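Local coordinates for actin-binding protein (Saccharomyces cerevisiae, PDB 1HQZ) that binds actin filaments through this N-terminal cofilin-homology domain and recruits the ARP2/3 complex to their sides, regulating actin assembly, at residues Thr62-Gly67 against Gly85-Ser90. Residues are numbered along the deposited sequence; the frame is centred on the assembly and turned at random.
Sequences TKVQYG and GWCPDS
Gln65 and Trp86 form the last hydrogen-bonded pair at the open end of a beta hairpin, strands 65-71 and 80-86, in the middle of the mixed sheet of an ADF-homology domain. The pair is closed in both directions: Gln65 N donates to a lone pair of Trp86 O (2.9 Å), and Trp86 N donates back to Gln65 O at the same length, almost in line with the carbonyl. One residue before the pair, Val64 CA adds a CA-H...O contact, 3.2 Å from Val64 CA to Trp86 O. Val64 CG1 is close to the same oxygen.

On the face shared by Gln65 and Trp86 the two side chains run side by side in the same direction, amide and indole planes 51° apart. Trp86 CG lies anti to the backbone N (chi1 173°), and chi2 of -98° sets the turn of the indole, whose CD1-NE1 edge faces Lys63 O; that oxygen lies near the ring plane, 3.1 Å from Trp86 CD1. Trp86 NE1 is near that oxygen too but bonds Asp60 O instead, while Gln65 OE1 accepts from Asp60 N, so the backbone of one residue holds both side chains. Phe59 stacks on the indole.

Beyond the pair, Pro88 sets its ring against the same carbonyl, CD to Lys63 O 3.1 Å. On the other face Tyr66 CD2 approaches Gly85 CA at 4.2 Å, and helix 93-110 packs against Tyr66, Val64 and Cys87.

Where the strand pairing ends, Lys63 O therefore meets C-H groups of Trp86 and Pro88, and proline, lacking an N-H, cannot continue the pairing through its nitrogen.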
loop_
_atom_site.group_PDB
_atom_site.type_symbol
_atom_site.label_atom_id
_atom_site.label_comp_id
_atom_site.label_asym_id
_atom_site.label_seq_id
_atom_site.Cartn_x
_atom_site.Cartn_y
_atom_site.Cartn_z
ATOM N N THR A 62 -7.356 -12.869 2.581
ATOM C CA THR A 62 -7.968 -13.597 1.470
ATOM C C THR A 62 -7.931 -12.813 0.163
ATOM O O THR A 62 -8.460 -13.262 -0.847
ATOM C CB THR A 62 -9.455 -13.961 1.770
ATOM O OG1 THR A 62 -10.228 -12.762 1.927
ATOM C CG2 THR A 62 -9.554 -14.812 3.041
ATOM N N LYS A 63 -7.304 -11.639 0.181
ATOM C CA LYS A 63 -7.246 -10.806 -1.015
ATOM C C LYS A 63 -5.883 -10.191 -1.253
ATOM O O LYS A 63 -5.125 -9.942 -0.309
ATOM C CB LYS A 63 -8.256 -9.655 -0.919
ATOM C CG LYS A 63 -9.686 -10.067 -0.651
ATOM C CD LYS A 63 -10.540 -8.832 -0.405
ATOM C CE LYS A 63 -11.937 -9.201 0.049
ATOM N NZ LYS A 63 -12.759 -7.979 0.260
ATOM N N VAL A 64 -5.588 -9.942 -2.526
ATOM C CA VAL A 64 -4.350 -9.293 -2.917
ATOM C C VAL A 64 -4.671 -7.810 -2.793
ATOM O O VAL A 64 -5.618 -7.321 -3.408
ATOM C CB VAL A 64 -3.990 -9.605 -4.383
ATOM C CG1 VAL A 64 -2.851 -8.706 -4.847
ATOM C CG2 VAL A 64 -3.603 -11.047 -4.519
ATOM N N GLN A 65 -3.897 -7.086 -1.998
ATOM C CA GLN A 65 -4.156 -5.668 -1.816
ATOM C C GLN A 65 -2.889 -4.844 -1.876
ATOM O O GLN A 65 -1.784 -5.372 -1.822
ATOM C CB GLN A 65 -4.832 -5.428 -0.465
ATOM C CG GLN A 65 -6.075 -6.275 -0.224
ATOM C CD GLN A 65 -6.577 -6.161 1.201
ATOM O OE1 GLN A 65 -5.831 -6.388 2.155
ATOM N NE2 GLN A 65 -7.844 -5.811 1.353
ATOM N N TYR A 66 -3.051 -3.533 -1.966
ATOM C CA TYR A 66 -1.903 -2.656 -1.999
ATOM C C TYR A 66 -2.132 -1.572 -0.978
ATOM O O TYR A 66 -3.239 -1.046 -0.858
ATOM C CB TYR A 66 -1.720 -2.071 -3.402
ATOM C CG TYR A 66 -1.631 -3.156 -4.453
ATOM C CD1 TYR A 66 -2.780 -3.716 -5.000
ATOM C CD2 TYR A 66 -0.402 -3.695 -4.814
ATOM C CE1 TYR A 66 -2.709 -4.801 -5.877
ATOM C CE2 TYR A 66 -0.312 -4.775 -5.686
ATOM C CZ TYR A 66 -1.474 -5.326 -6.208
ATOM O OH TYR A 66 -1.394 -6.419 -7.029
ATOM N N GLY A 67 -1.084 -1.277 -0.219
ATOM C CA GLY A 67 -1.170 -0.256 0.806
ATOM C C GLY A 67 -0.182 0.855 0.519
ATOM O O GLY A 67 0.854 0.643 -0.125
ATOM N N GLY A 85 2.887 -4.434 -1.136
ATOM C CA GLY A 85 2.220 -5.346 -2.038
ATOM C C GLY A 85 1.855 -6.548 -1.183
ATOM O O GLY A 85 2.703 -7.360 -0.826
ATOM N N TRP A 86 0.580 -6.641 -0.846
ATOM C CA TRP A 86 0.058 -7.711 -0.010
ATOM C C TRP A 86 -0.486 -8.842 -0.892
ATOM O O TRP A 86 -1.467 -8.663 -1.619
ATOM C CB TRP A 86 -1.024 -7.109 0.894
ATOM C CG TRP A 86 -1.783 -8.076 1.718
ATOM C CD1 TRP A 86 -3.013 -8.596 1.437
ATOM C CD2 TRP A 86 -1.387 -8.636 2.972
ATOM N NE1 TRP A 86 -3.410 -9.435 2.440
ATOM C CE2 TRP A 86 -2.432 -9.486 3.395
ATOM C CE3 TRP A 86 -0.249 -8.504 3.781
ATOM C CZ2 TRP A 86 -2.380 -10.207 4.594
ATOM C CZ3 TRP A 86 -0.194 -9.219 4.978
ATOM C CH2 TRP A 86 -1.258 -10.062 5.371
ATOM N N CYS A 87 0.169 -10.000 -0.833
ATOM C CA CYS A 87 -0.221 -11.156 -1.642
ATOM C C CYS A 87 -0.300 -12.402 -0.769
ATOM O O CYS A 87 0.600 -13.237 -0.806
ATOM C CB CYS A 87 0.816 -11.369 -2.757
ATOM S SG CYS A 87 0.415 -12.643 -3.980
ATOM N N PRO A 88 -1.389 -12.553 0.011
ATOM C CA PRO A 88 -1.606 -13.694 0.914
ATOM C C PRO A 88 -1.827 -15.012 0.185
ATOM O O PRO A 88 -2.322 -15.031 -0.943
ATOM C CB PRO A 88 -2.827 -13.263 1.718
ATOM C CG PRO A 88 -3.639 -12.541 0.684
ATOM C CD PRO A 88 -2.597 -11.706 -0.054
ATOM N N ASP A 89 -1.448 -16.111 0.832
ATOM C CA ASP A 89 -1.592 -17.434 0.238
ATOM C C ASP A 89 -3.028 -17.754 -0.153
ATOM O O ASP A 89 -3.264 -18.351 -1.201
ATOM C CB ASP A 89 -1.069 -18.522 1.190
ATOM C CG ASP A 89 0.433 -18.423 1.437
ATOM O OD1 ASP A 89 1.139 -17.767 0.635
ATOM O OD2 ASP A 89 0.915 -19.012 2.431
ATOM N N SER A 90 -3.978 -17.323 0.676
ATOM C CA SER A 90 -5.402 -17.577 0.463
ATOM C C SER A 90 -6.087 -16.786 -0.644
ATOM O O SER A 90 -7.233 -17.063 -0.978
ATOM C CB SER A 90 -6.156 -17.351 1.769
ATOM O OG SER A 90 -5.681 -18.235 2.767
#